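Local structure of putative alkaline phosphatase (Pseudomonas fluorescens, 4F1V) at residues V91-G103 and L198-P210; G135-G147 and L181-V194. The protein binds phosphate with high affinity in the periplasm and probably hands it to a PstSACB-type ABC transporter for import. All coordinates share one frame; numbering follows the deposited sequence.

Contact 1 of 2, residues V91-G103 and L198-P210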
loop_
_atom_site.group_PDB
_atom_site.type_symbol
_atom_site.label_atom_id
_atom_site.label_comp_id
_atom_site.label_asym_id
_atom_site.label_seq_id
_atom_site.Cartn_x
_atom_site.Cartn_y
_atom_site.Cartn_z
ATOM N N VAL A 91 6.163 1.452 5.363
ATOM C CA VAL A 91 5.351 1.417 6.571
ATOM C C VAL A 91 4.328 0.262 6.432
ATOM O O VAL A 91 4.033 -0.180 5.363
ATOM C CB VAL A 91 4.601 2.746 6.861
ATOM C CG1 VAL A 91 5.571 3.930 6.878
ATOM C CG2 VAL A 91 3.504 3.011 5.807
ATOM N N GLY A 92 3.788 -0.148 7.627
ATOM C CA GLY A 92 2.600 -1.017 7.607
ATOM C C GLY A 92 1.312 -0.230 7.572
ATOM O O GLY A 92 1.281 0.948 8.023
ATOM N N THR A 93 0.254 -0.849 7.111
ATOM C CA THR A 93 -1.037 -0.192 7.002
ATOM C C THR A 93 -2.186 -1.176 7.132
ATOM O O THR A 93 -2.105 -2.310 6.627
ATOM C CB THR A 93 -1.157 0.560 5.615
ATOM O OG1 THR A 93 -2.307 1.371 5.601
ATOM C CG2 THR A 93 -1.081 -0.342 4.406
ATOM N N SER A 94 -3.272 -0.706 7.751
ATOM C CA SER A 94 -4.541 -1.391 7.628
ATOM C C SER A 94 -5.200 -0.999 6.249
ATOM O O SER A 94 -4.726 -0.092 5.558
ATOM C CB SER A 94 -5.490 -1.027 8.778
ATOM O OG SER A 94 -5.768 0.376 8.726
ATOM N N VAL A 95 -6.287 -1.693 5.922
ATOM C CA VAL A 95 -7.164 -1.302 4.856
ATOM C C VAL A 95 -8.561 -1.093 5.485
ATOM O O VAL A 95 -9.131 -2.055 6.044
ATOM C CB VAL A 95 -7.233 -2.346 3.721
ATOM C CG1 VAL A 95 -8.243 -1.882 2.650
ATOM C CG2 VAL A 95 -5.861 -2.601 3.141
ATOM N N ALA A 96 -9.034 0.140 5.452
ATOM C CA ALA A 96 -10.307 0.533 6.083
ATOM C C ALA A 96 -11.503 0.332 5.095
ATOM O O ALA A 96 -11.294 0.314 3.885
ATOM C CB ALA A 96 -10.198 2.007 6.507
ATOM N N ILE A 97 -12.685 0.270 5.693
ATOM C CA ILE A 97 -13.932 0.077 4.964
ATOM C C ILE A 97 -14.884 1.247 5.314
ATOM O O ILE A 97 -15.838 1.092 6.087
ATOM C CB ILE A 97 -14.578 -1.296 5.291
ATOM C CG1 ILE A 97 -13.591 -2.462 5.082
ATOM C CG2 ILE A 97 -15.831 -1.514 4.414
ATOM C CD1 ILE A 97 -13.035 -2.658 3.710
ATOM N N PRO A 98 -14.606 2.449 4.756
ATOM C CA PRO A 98 -15.499 3.582 4.986
ATOM C C PRO A 98 -16.785 3.407 4.142
ATOM O O PRO A 98 -16.778 2.814 3.083
ATOM C CB PRO A 98 -14.673 4.791 4.558
ATOM C CG PRO A 98 -13.816 4.214 3.425
ATOM C CD PRO A 98 -13.476 2.817 3.890
ATOM N N PHE A 99 -17.861 4.037 4.660
ATOM C CA PHE A 99 -19.132 3.979 3.987
ATOM C C PHE A 99 -19.941 5.251 4.265
ATOM O O PHE A 99 -19.680 5.936 5.262
ATOM C CB PHE A 99 -19.938 2.720 4.375
ATOM C CG PHE A 99 -20.291 2.659 5.849
ATOM C CD1 PHE A 99 -21.461 3.223 6.340
ATOM C CD2 PHE A 99 -19.422 2.071 6.798
ATOM C CE1 PHE A 99 -21.768 3.223 7.683
ATOM C CE2 PHE A 99 -19.716 2.083 8.129
ATOM C CZ PHE A 99 -20.892 2.655 8.598
ATOM N N ASN A 100 -20.910 5.519 3.406
ATOM C CA ASN A 100 -21.805 6.647 3.517
ATOM C C ASN A 100 -23.243 6.153 3.664
ATOM O O ASN A 100 -23.939 5.919 2.675
ATOM C CB ASN A 100 -21.658 7.537 2.249
ATOM C CG ASN A 100 -22.626 8.668 2.255
ATOM O OD1 ASN A 100 -23.035 9.139 3.315
ATOM N ND2 ASN A 100 -23.052 9.101 1.080
ATOM N N LYS A 101 -23.673 5.963 4.916
ATOM C CA LYS A 101 -25.017 5.474 5.251
ATOM C C LYS A 101 -25.253 5.851 6.705
ATOM O O LYS A 101 -24.637 5.261 7.596
ATOM C CB LYS A 101 -25.172 3.960 5.000
ATOM C CG LYS A 101 -26.588 3.454 5.180
ATOM C CD LYS A 101 -27.536 3.922 4.124
ATOM C CE LYS A 101 -28.906 3.264 4.293
ATOM N NZ LYS A 101 -29.878 3.692 3.279
ATOM N N SER A 102 -26.099 6.848 6.973
ATOM C CA SER A 102 -26.252 7.387 8.273
ATOM C C SER A 102 -26.911 6.377 9.257
ATOM O O SER A 102 -27.585 5.398 8.855
ATOM C CB SER A 102 -27.035 8.694 8.252
ATOM O OG SER A 102 -28.373 8.401 7.874
ATOM N N GLY A 103 -26.721 6.642 10.541
ATOM C CA GLY A 103 -27.390 5.903 11.593
ATOM C C GLY A 103 -26.482 5.761 12.802
ATOM O O GLY A 103 -25.265 5.563 12.699
ATOM N N LEU A 198 -17.715 8.352 -2.817
ATOM C CA LEU A 198 -18.456 7.754 -1.722
ATOM C C LEU A 198 -19.610 8.672 -1.262
ATOM O O LEU A 198 -20.696 8.237 -0.901
ATOM C CB LEU A 198 -17.480 7.453 -0.576
ATOM C CG LEU A 198 -17.917 6.447 0.465
ATOM C CD1 LEU A 198 -17.882 5.016 -0.086
ATOM C CD2 LEU A 198 -16.984 6.540 1.693
ATOM N N ALA A 199 -19.324 9.991 -1.293
ATOM C CA ALA A 199 -20.241 10.980 -0.829
ATOM C C ALA A 199 -21.249 11.384 -1.883
ATOM O O ALA A 199 -22.250 12.112 -1.563
ATOM C CB ALA A 199 -19.441 12.211 -0.368
ATOM N N ALA A 200 -21.122 10.983 -3.144
ATOM C CA ALA A 200 -21.945 11.458 -4.282
ATOM C C ALA A 200 -23.212 10.662 -4.465
ATOM O O ALA A 200 -23.991 10.951 -5.396
ATOM C CB ALA A 200 -21.102 11.469 -5.560
ATOM N N GLY A 201 -23.441 9.696 -3.602
ATOM C CA GLY A 201 -24.734 9.015 -3.564
ATOM C C GLY A 201 -24.860 8.308 -2.214
ATOM O O GLY A 201 -23.826 7.962 -1.595
ATOM N N ASP A 202 -26.051 8.070 -1.718
ATOM C CA ASP A 202 -26.343 7.384 -0.495
ATOM C C ASP A 202 -26.032 5.899 -0.571
ATOM O O ASP A 202 -26.171 5.255 -1.614
ATOM C CB ASP A 202 -27.790 7.606 -0.051
ATOM C CG ASP A 202 -28.093 7.351 1.397
ATOM O OD1 ASP A 202 -29.304 7.218 1.730
ATOM O OD2 ASP A 202 -27.183 7.283 2.267
ATOM N N GLY A 203 -25.684 5.333 0.568
ATOM C CA GLY A 203 -25.549 3.918 0.708
ATOM C C GLY A 203 -24.290 3.289 0.077
ATOM O O GLY A 203 -24.301 2.091 -0.215
ATOM N N ARG A 204 -23.242 4.085 -0.093
ATOM C CA ARG A 204 -22.003 3.646 -0.750
ATOM C C ARG A 204 -21.016 3.113 0.234
ATOM O O ARG A 204 -20.968 3.536 1.406
ATOM C CB ARG A 204 -21.433 4.808 -1.613
ATOM C CG ARG A 204 -22.319 5.110 -2.804
ATOM C CD ARG A 204 -21.781 6.210 -3.680
ATOM N NE ARG A 204 -22.716 6.386 -4.817
ATOM C CZ ARG A 204 -22.386 7.010 -5.940
ATOM N NH1 ARG A 204 -21.265 7.654 -6.105
ATOM N NH2 ARG A 204 -23.260 6.990 -6.907
ATOM N N ILE A 205 -20.160 2.200 -0.212
ATOM C CA ILE A 205 -19.144 1.563 0.626
ATOM C C ILE A 205 -17.892 1.315 -0.251
ATOM O O ILE A 205 -18.012 1.097 -1.449
ATOM C CB ILE A 205 -19.681 0.208 1.233
ATOM C CG1 ILE A 205 -18.724 -0.348 2.287
ATOM C CG2 ILE A 205 -20.034 -0.801 0.156
ATOM C CD1 ILE A 205 -19.448 -1.335 3.204
ATOM N N THR A 206 -16.720 1.310 0.362
ATOM C CA THR A 206 -15.469 1.057 -0.389
ATOM C C THR A 206 -14.401 0.501 0.568
ATOM O O THR A 206 -14.660 0.283 1.749
ATOM C CB THR A 206 -15.006 2.350 -1.103
ATOM O OG1 THR A 206 -14.007 2.041 -2.078
ATOM C CG2 THR A 206 -14.447 3.362 -0.157
ATOM N N TYR A 207 -13.210 0.309 -0.026
ATOM C CA TYR A 207 -11.991 -0.059 0.675
ATOM C C TYR A 207 -10.994 1.082 0.483
ATOM O O TYR A 207 -10.992 1.753 -0.557
ATOM C CB TYR A 207 -11.425 -1.408 0.135
ATOM C CG TYR A 207 -11.157 -1.382 -1.352
ATOM C CD1 TYR A 207 -9.902 -1.053 -1.848
ATOM C CD2 TYR A 207 -12.186 -1.613 -2.261
ATOM C CE1 TYR A 207 -9.659 -0.971 -3.221
ATOM C CE2 TYR A 207 -11.933 -1.547 -3.631
ATOM C CZ TYR A 207 -10.696 -1.237 -4.118
ATOM O OH TYR A 207 -10.488 -1.124 -5.473
ATOM N N MET A 208 -10.138 1.338 1.501
ATOM C CA MET A 208 -9.440 2.641 1.490
ATOM C C MET A 208 -8.240 2.686 2.420
ATOM O O MET A 208 -8.241 2.116 3.530
ATOM C CB MET A 208 -10.454 3.717 1.954
ATOM C CG MET A 208 -10.013 5.160 1.896
ATOM S SD MET A 208 -9.391 5.724 0.286
ATOM C CE MET A 208 -10.796 5.352 -0.728
ATOM N N SER A 209 -7.249 3.462 1.990
ATOM C CA SER A 209 -6.189 3.932 2.872
ATOM C C SER A 209 -6.749 4.393 4.227
ATOM O O SER A 209 -7.720 5.171 4.232
ATOM C CB SER A 209 -5.493 5.156 2.226
ATOM O OG SER A 209 -4.640 5.769 3.111
ATOM N N PRO A 210 -6.133 4.027 5.347
ATOM C CA PRO A 210 -6.663 4.491 6.629
ATOM C C PRO A 210 -6.475 5.974 6.824
ATOM O O PRO A 210 -7.183 6.579 7.645
ATOM C CB PRO A 210 -5.901 3.636 7.643
ATOM C CG PRO A 210 -4.588 3.345 6.933
ATOM C CD PRO A 210 -4.974 3.131 5.496
HETATM O O HOH W 1 -25.862 9.659 3.191
HETATM O O HOH W 2 -30.419 6.322 3.868
HETATM O O HOH W 3 -27.586 7.982 4.714
#

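Contact 2 of 2, residues G135-G147 and L181-V194. With PI (hydrogenphosphate ion), chain B.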
loop_
_atom_site.group_PDB
_atom_site.type_symbol
_atom_site.label_atom_id
_atom_site.label_comp_id
_atom_site.label_asym_id
_atom_site.label_seq_id
_atom_site.Cartn_x
_atom_site.Cartn_y
_atom_site.Cartn_z
ATOM N N GLY A 135 -32.066 -0.508 2.729
ATOM C CA GLY A 135 -31.909 0.026 1.400
ATOM C C GLY A 135 -30.673 -0.486 0.666
ATOM O O GLY A 135 -29.937 -1.340 1.191
ATOM N N PRO A 136 -30.437 -0.017 -0.514
ATOM C CA PRO A 136 -29.426 -0.628 -1.412
ATOM C C PRO A 136 -28.016 -0.239 -1.003
ATOM O O PRO A 136 -27.796 0.824 -0.406
ATOM C CB PRO A 136 -29.688 0.016 -2.764
ATOM C CG PRO A 136 -30.486 1.307 -2.509
ATOM C CD PRO A 136 -31.275 0.973 -1.228
ATOM N N ILE A 137 -27.062 -1.143 -1.279
ATOM C CA ILE A 137 -25.621 -0.875 -1.190
ATOM C C ILE A 137 -25.073 -0.631 -2.618
ATOM O O ILE A 137 -25.335 -1.415 -3.518
ATOM C CB ILE A 137 -24.866 -2.070 -0.581
ATOM C CG1 ILE A 137 -25.385 -2.434 0.792
ATOM C CG2 ILE A 137 -23.341 -1.825 -0.593
ATOM C CD1 ILE A 137 -24.798 -3.702 1.368
ATOM N N VAL A 138 -24.318 0.439 -2.796
ATOM C CA VAL A 138 -23.499 0.685 -3.977
ATOM C C VAL A 138 -21.991 0.589 -3.589
ATOM O O VAL A 138 -21.521 1.258 -2.644
ATOM C CB VAL A 138 -23.899 2.012 -4.578
ATOM C CG1 VAL A 138 -22.922 2.446 -5.676
ATOM C CG2 VAL A 138 -25.349 1.894 -5.137
ATOM N N VAL A 139 -21.282 -0.308 -4.293
ATOM C CA VAL A 139 -19.845 -0.458 -4.070
ATOM C C VAL A 139 -19.089 0.542 -4.980
ATOM O O VAL A 139 -19.331 0.605 -6.168
ATOM C CB VAL A 139 -19.450 -1.910 -4.420
ATOM C CG1 VAL A 139 -17.915 -2.049 -4.421
ATOM C CG2 VAL A 139 -20.087 -2.853 -3.396
ATOM N N VAL A 140 -18.142 1.253 -4.372
ATOM C CA VAL A 140 -17.215 2.126 -5.096
ATOM C C VAL A 140 -15.833 1.452 -5.090
ATOM O O VAL A 140 -15.418 0.877 -4.083
ATOM C CB VAL A 140 -17.114 3.531 -4.438
ATOM C CG1 VAL A 140 -16.235 4.450 -5.289
ATOM C CG2 VAL A 140 -18.495 4.145 -4.251
ATOM N N TYR A 141 -15.132 1.463 -6.216
ATOM C CA TYR A 141 -13.856 0.779 -6.374
ATOM C C TYR A 141 -12.931 1.644 -7.234
ATOM O O TYR A 141 -13.335 2.567 -7.909
ATOM C CB TYR A 141 -14.033 -0.631 -6.926
ATOM C CG TYR A 141 -14.486 -0.628 -8.373
ATOM C CD1 TYR A 141 -13.567 -0.731 -9.408
ATOM C CD2 TYR A 141 -15.826 -0.502 -8.695
ATOM C CE1 TYR A 141 -13.930 -0.709 -10.731
ATOM C CE2 TYR A 141 -16.219 -0.408 -10.020
ATOM C CZ TYR A 141 -15.297 -0.525 -11.054
ATOM O OH TYR A 141 -15.672 -0.479 -12.392
ATOM N N ARG A 142 -11.631 1.270 -7.216
ATOM C CA ARG A 142 -10.618 2.018 -7.971
ATOM C C ARG A 142 -10.605 1.610 -9.431
ATOM O O ARG A 142 -10.439 0.423 -9.760
ATOM C CB ARG A 142 -9.215 1.804 -7.318
ATOM C CG ARG A 142 -9.079 2.496 -5.976
ATOM C CD ARG A 142 -8.872 3.997 -6.118
ATOM N NE ARG A 142 -7.578 4.325 -6.727
ATOM C CZ ARG A 142 -6.432 4.275 -6.052
ATOM N NH1 ARG A 142 -6.414 4.075 -4.722
ATOM N NH2 ARG A 142 -5.286 4.454 -6.716
ATOM N N SER A 143 -10.725 2.590 -10.307
ATOM C CA SER A 143 -10.702 2.363 -11.728
ATOM C C SER A 143 -9.386 1.884 -12.308
ATOM O O SER A 143 -9.348 1.189 -13.309
ATOM C CB SER A 143 -11.086 3.682 -12.475
ATOM O OG SER A 143 -10.077 4.674 -12.328
ATOM N N GLU A 144 -8.295 2.313 -11.677
ATOM C CA GLU A 144 -6.949 2.181 -12.231
ATOM C C GLU A 144 -6.162 1.123 -11.428
ATOM O O GLU A 144 -6.643 0.485 -10.527
ATOM C CB GLU A 144 -6.228 3.541 -12.266
ATOM C CG GLU A 144 -5.589 4.086 -11.026
ATOM C CD GLU A 144 -6.507 4.630 -9.943
ATOM O OE1 GLU A 144 -7.611 4.106 -9.680
ATOM O OE2 GLU A 144 -6.012 5.566 -9.204
ATOM N N SER A 145 -4.881 0.949 -11.843
ATOM C CA SER A 145 -4.010 -0.027 -11.248
ATOM C C SER A 145 -3.539 0.521 -9.886
ATOM O O SER A 145 -2.761 1.464 -9.797
ATOM C CB SER A 145 -2.830 -0.257 -12.165
ATOM O OG SER A 145 -1.884 -1.147 -11.600
ATOM N N SER A 146 -4.069 -0.109 -8.812
ATOM C CA SER A 146 -3.978 0.383 -7.469
ATOM C C SER A 146 -3.366 -0.639 -6.516
ATOM O O SER A 146 -3.771 -1.812 -6.477
ATOM C CB SER A 146 -5.413 0.710 -6.985
ATOM O OG SER A 146 -5.564 0.845 -5.597
ATOM N N GLY A 147 -2.425 -0.142 -5.717
ATOM C CA GLY A 147 -1.885 -0.948 -4.639
ATOM C C GLY A 147 -2.867 -1.172 -3.497
ATOM O O GLY A 147 -2.804 -2.238 -2.834
ATOM N N LEU A 181 -18.298 -7.588 -11.273
ATOM C CA LEU A 181 -18.594 -6.561 -10.311
ATOM C C LEU A 181 -20.040 -6.661 -9.836
ATOM O O LEU A 181 -20.937 -7.073 -10.599
ATOM C CB LEU A 181 -18.391 -5.178 -10.960
ATOM C CG LEU A 181 -16.941 -4.734 -11.132
ATOM C CD1 LEU A 181 -16.859 -3.560 -12.065
ATOM C CD2 LEU A 181 -16.317 -4.352 -9.833
ATOM N N PRO A 182 -20.343 -6.147 -8.646
ATOM C CA PRO A 182 -21.769 -5.964 -8.267
ATOM C C PRO A 182 -22.456 -5.042 -9.231
ATOM O O PRO A 182 -21.863 -4.045 -9.659
ATOM C CB PRO A 182 -21.697 -5.395 -6.854
ATOM C CG PRO A 182 -20.269 -5.707 -6.348
ATOM C CD PRO A 182 -19.452 -5.647 -7.620
ATOM N N ALA A 183 -23.740 -5.352 -9.532
ATOM C CA ALA A 183 -24.511 -4.418 -10.316
ATOM C C ALA A 183 -24.474 -3.034 -9.670
ATOM O O ALA A 183 -24.554 -2.888 -8.460
ATOM C CB ALA A 183 -25.955 -4.925 -10.460
ATOM N N GLY A 184 -24.331 -1.999 -10.504
ATOM C CA GLY A 184 -24.382 -0.642 -10.025
ATOM C C GLY A 184 -23.093 -0.124 -9.436
ATOM O O GLY A 184 -23.042 1.015 -8.933
ATOM N N ALA A 185 -22.027 -0.941 -9.400
ATOM C CA ALA A 185 -20.779 -0.479 -8.790
ATOM C C ALA A 185 -20.231 0.767 -9.541
ATOM O O ALA A 185 -20.424 0.891 -10.759
ATOM C CB ALA A 185 -19.741 -1.569 -8.813
ATOM N N VAL A 186 -19.592 1.632 -8.805
ATOM C CA VAL A 186 -19.063 2.930 -9.281
ATOM C C VAL A 186 -17.536 2.914 -9.241
ATOM O O VAL A 186 -16.949 2.667 -8.181
ATOM C CB VAL A 186 -19.600 4.083 -8.395
ATOM C CG1 VAL A 186 -18.959 5.418 -8.790
ATOM C CG2 VAL A 186 -21.122 4.164 -8.514
ATOM N N ALA A 187 -16.886 3.175 -10.364
ATOM C CA ALA A 187 -15.454 3.335 -10.484
ATOM C C ALA A 187 -15.040 4.777 -10.195
ATOM O O ALA A 187 -15.702 5.708 -10.637
ATOM C CB ALA A 187 -14.949 2.943 -11.845
ATOM N N ALA A 188 -13.925 4.984 -9.513
ATOM C CA ALA A 188 -13.343 6.323 -9.337
ATOM C C ALA A 188 -11.816 6.147 -9.273
ATOM O O ALA A 188 -11.289 5.067 -9.101
ATOM C CB ALA A 188 -13.906 7.034 -8.110
ATOM N N THR A 189 -11.118 7.299 -9.386
ATOM C CA THR A 189 -9.666 7.308 -9.630
ATOM C C THR A 189 -8.959 7.982 -8.461
ATOM O O THR A 189 -9.323 9.119 -8.095
ATOM C CB THR A 189 -9.359 8.036 -10.935
ATOM O OG1 THR A 189 -10.106 7.411 -11.962
ATOM C CG2 THR A 189 -7.872 8.054 -11.277
ATOM N N GLY A 190 -7.958 7.331 -7.904
ATOM C CA GLY A 190 -7.233 7.784 -6.770
ATOM C C GLY A 190 -7.986 7.538 -5.475
ATOM O O GLY A 190 -9.193 7.423 -5.398
ATOM N N SER A 191 -7.237 7.541 -4.354
ATOM C CA SER A 191 -7.889 7.458 -3.023
ATOM C C SER A 191 -8.908 8.590 -2.827
ATOM O O SER A 191 -10.031 8.363 -2.392
ATOM C CB SER A 191 -6.840 7.523 -1.899
ATOM O OG SER A 191 -5.988 6.391 -1.857
ATOM N N GLN A 192 -8.462 9.818 -3.118
ATOM C CA GLN A 192 -9.350 10.938 -2.920
ATOM C C GLN A 192 -10.539 10.893 -3.851
ATOM O O GLN A 192 -11.671 11.242 -3.467
ATOM C CB GLN A 192 -8.505 12.248 -3.054
ATOM C CG GLN A 192 -7.392 12.364 -1.992
ATOM C CD GLN A 192 -6.328 13.384 -2.343
ATOM O OE1 GLN A 192 -5.488 13.190 -3.275
ATOM N NE2 GLN A 192 -6.361 14.566 -1.657
ATOM N N GLY A 193 -10.320 10.518 -5.098
ATOM C CA GLY A 193 -11.443 10.429 -6.064
ATOM C C GLY A 193 -12.493 9.418 -5.568
ATOM O O GLY A 193 -13.719 9.667 -5.715
ATOM N N VAL A 194 -12.063 8.310 -4.994
ATOM C CA VAL A 194 -13.021 7.335 -4.408
ATOM C C VAL A 194 -13.758 7.990 -3.221
ATOM O O VAL A 194 -14.987 7.810 -3.114
ATOM C CB VAL A 194 -12.313 6.032 -4.030
ATOM C CG1 VAL A 194 -13.161 5.264 -3.014
ATOM C CG2 VAL A 194 -12.044 5.180 -5.275
HETATM P P PI B . -2.703 3.338 -4.563
HETATM O O1 PI B . -1.865 2.549 -5.569
HETATM O O2 PI B . -3.009 4.746 -5.076
HETATM O O3 PI B . -3.989 2.572 -4.225
HETATM O O4 PI B . -1.868 3.507 -3.263
HETATM O O HOH W 4 -25.213 -0.777 -6.927
HETATM O O HOH W 5 -22.650 -1.945 -6.249
#

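Contact 1 of 2, residues V91-G103 and L198-P210
A G1 beta bulge, with Gly-203 and Arg-204 both facing Asn-100, marks one end of an antiparallel pairing between 91-103 and 198-210. Strand 85-94 belongs to a five-stranded sheet and 99-100 to a four-stranded one, so 91-103 passes from one lobe of this venus-flytrap protein to the other. The bulge rests on two short bonds: Asn-100 N to Arg-204 O is 2.8 Å and nearly straight (167°), while Gly-203 N meets Asn-100 O at 2.8 Å, more bent at 130°. Gly-203 has the positive phi (75°) expected of the first bulge position. Asn-100 adds its side chain: with CG anti to the backbone N, ND2 reaches back over the turn to Leu-198 O (3.2 Å), and more weakly to Gly-201 O. Its OD1 accepts a hydrogen bond from a water that also donates to Asp-202 OD2.

Further along, Thr-206 N lies almost in line with the Pro-98 carbonyl, 3.1 Å from its O, though its N-H is somewhat bent, and Ala-96 N donates to Met-208 O (2.9 Å), the donor lying in the carbonyl plane. Between these bonds Pro-98 turns the CG corner of its ring to Met-208 CB (3.7 Å), crossing that side chain at about a right angle. Across the paired backbones, Ile-97 CG2 packs on Ile-205 CG1 (3.8 Å). Past the last bridge, the ring of Pro-210 lies across Thr-93, whose OG1 is 3.2 Å from Pro-210 CD but gives its bond to Ser-94 O.

At the other end, Lys-101 NZ and Asp-202 form a long salt bridge with a water between them, and Lys-101 NZ also bonds Thr-134 O. The pairing thus depends chiefly on backbone bonds and apolar contacts, with solvent-mediated charge pairing confined to the partly exposed turn.

Contact 2 of 2, residues G135-G147 and L181-V194
The phosphate-binding arm of Arg-142 and the parallel strand pair behind it make up this contact, in which Arg-142 lies flat against the start of helix 190-198. Its NH2 donates to phosphate O2 at 2.8 Å along a nearly straight path (164°), and NH1 reaches O3 at 2.9 Å. Gly-190 C and Ser-191 N cover one face of the guanidinium, and Ser-146 OG lies over the opposite face while donating to O3. The bend at chi2 sets CD on Val-194 CG2 (3.5 Å), and the further bend at chi3 swings the guanidinium toward Glu-144 and the phosphate.

Glu-144 fixes the rotation of this plane. NE meets OE1 on its syn side (3.0 Å), whereas NH2 approaches OE2 from above the carboxylate plane; Gly-190 N reaches OE2 from the opposite face, at 2.9 Å. With an alanine in place of Arg-142, phosphate O2 and O3 would probably each lose a donor, and the carboxylate of Glu-144 its cationic mate.

The strands behind the site, 138-142 and 186-188, run parallel with their axes 30° apart, joined through helix 147-159 as a beta-alpha-beta unit. Val-186 N to Val-139 O (2.8 Å) and Ala-188 N to Tyr-141 O (3.0 Å) alternate with bonds donated by Tyr-141 N and Ser-143 N. On one side of the sheet, the side chains of Val-140 and Val-194 pass each other in opposite directions, CG1 to CG1. On the other, the Tyr-141 ring is sandwiched: Leu-181 CD2 makes a CH-pi contact 4.0 Å from the ring centroid, 14° off its normal, and Ala-187 CA lies over the opposite face. Ser-146 N-caps helix 147-159 through Thr-149 N, and Gly-147 N in its first turn donates to phosphate O1, where the helix end is likely to favour the anion.

How the contacts relate
Contacts 1 and 2 have centres about 10 Å apart and share the four-stranded sheet, where 204-205 of contact 1 runs beside 138-142 of contact 2. The seam is both polar and apolar: Val-140 N lies 2.9 Å from Ile-205 O and Val-140 O 2.7 Å from Thr-206 OG1, both probable hydrogen bonds, while Met-208 CE packs 3.3 Å from Val-194 CG1. In sequence, contact 2 is nested within the loop that contact 1 closes. Of the two, only contact 2 supplies donors to the phosphate. The side chain of Tyr-207 in contact 1 is about 7 Å from the bound hydrogenphosphate ion, nearest atoms. Its OH bonds Arg-142 N and Thr-149 OG1, a second-shell link to the arginine.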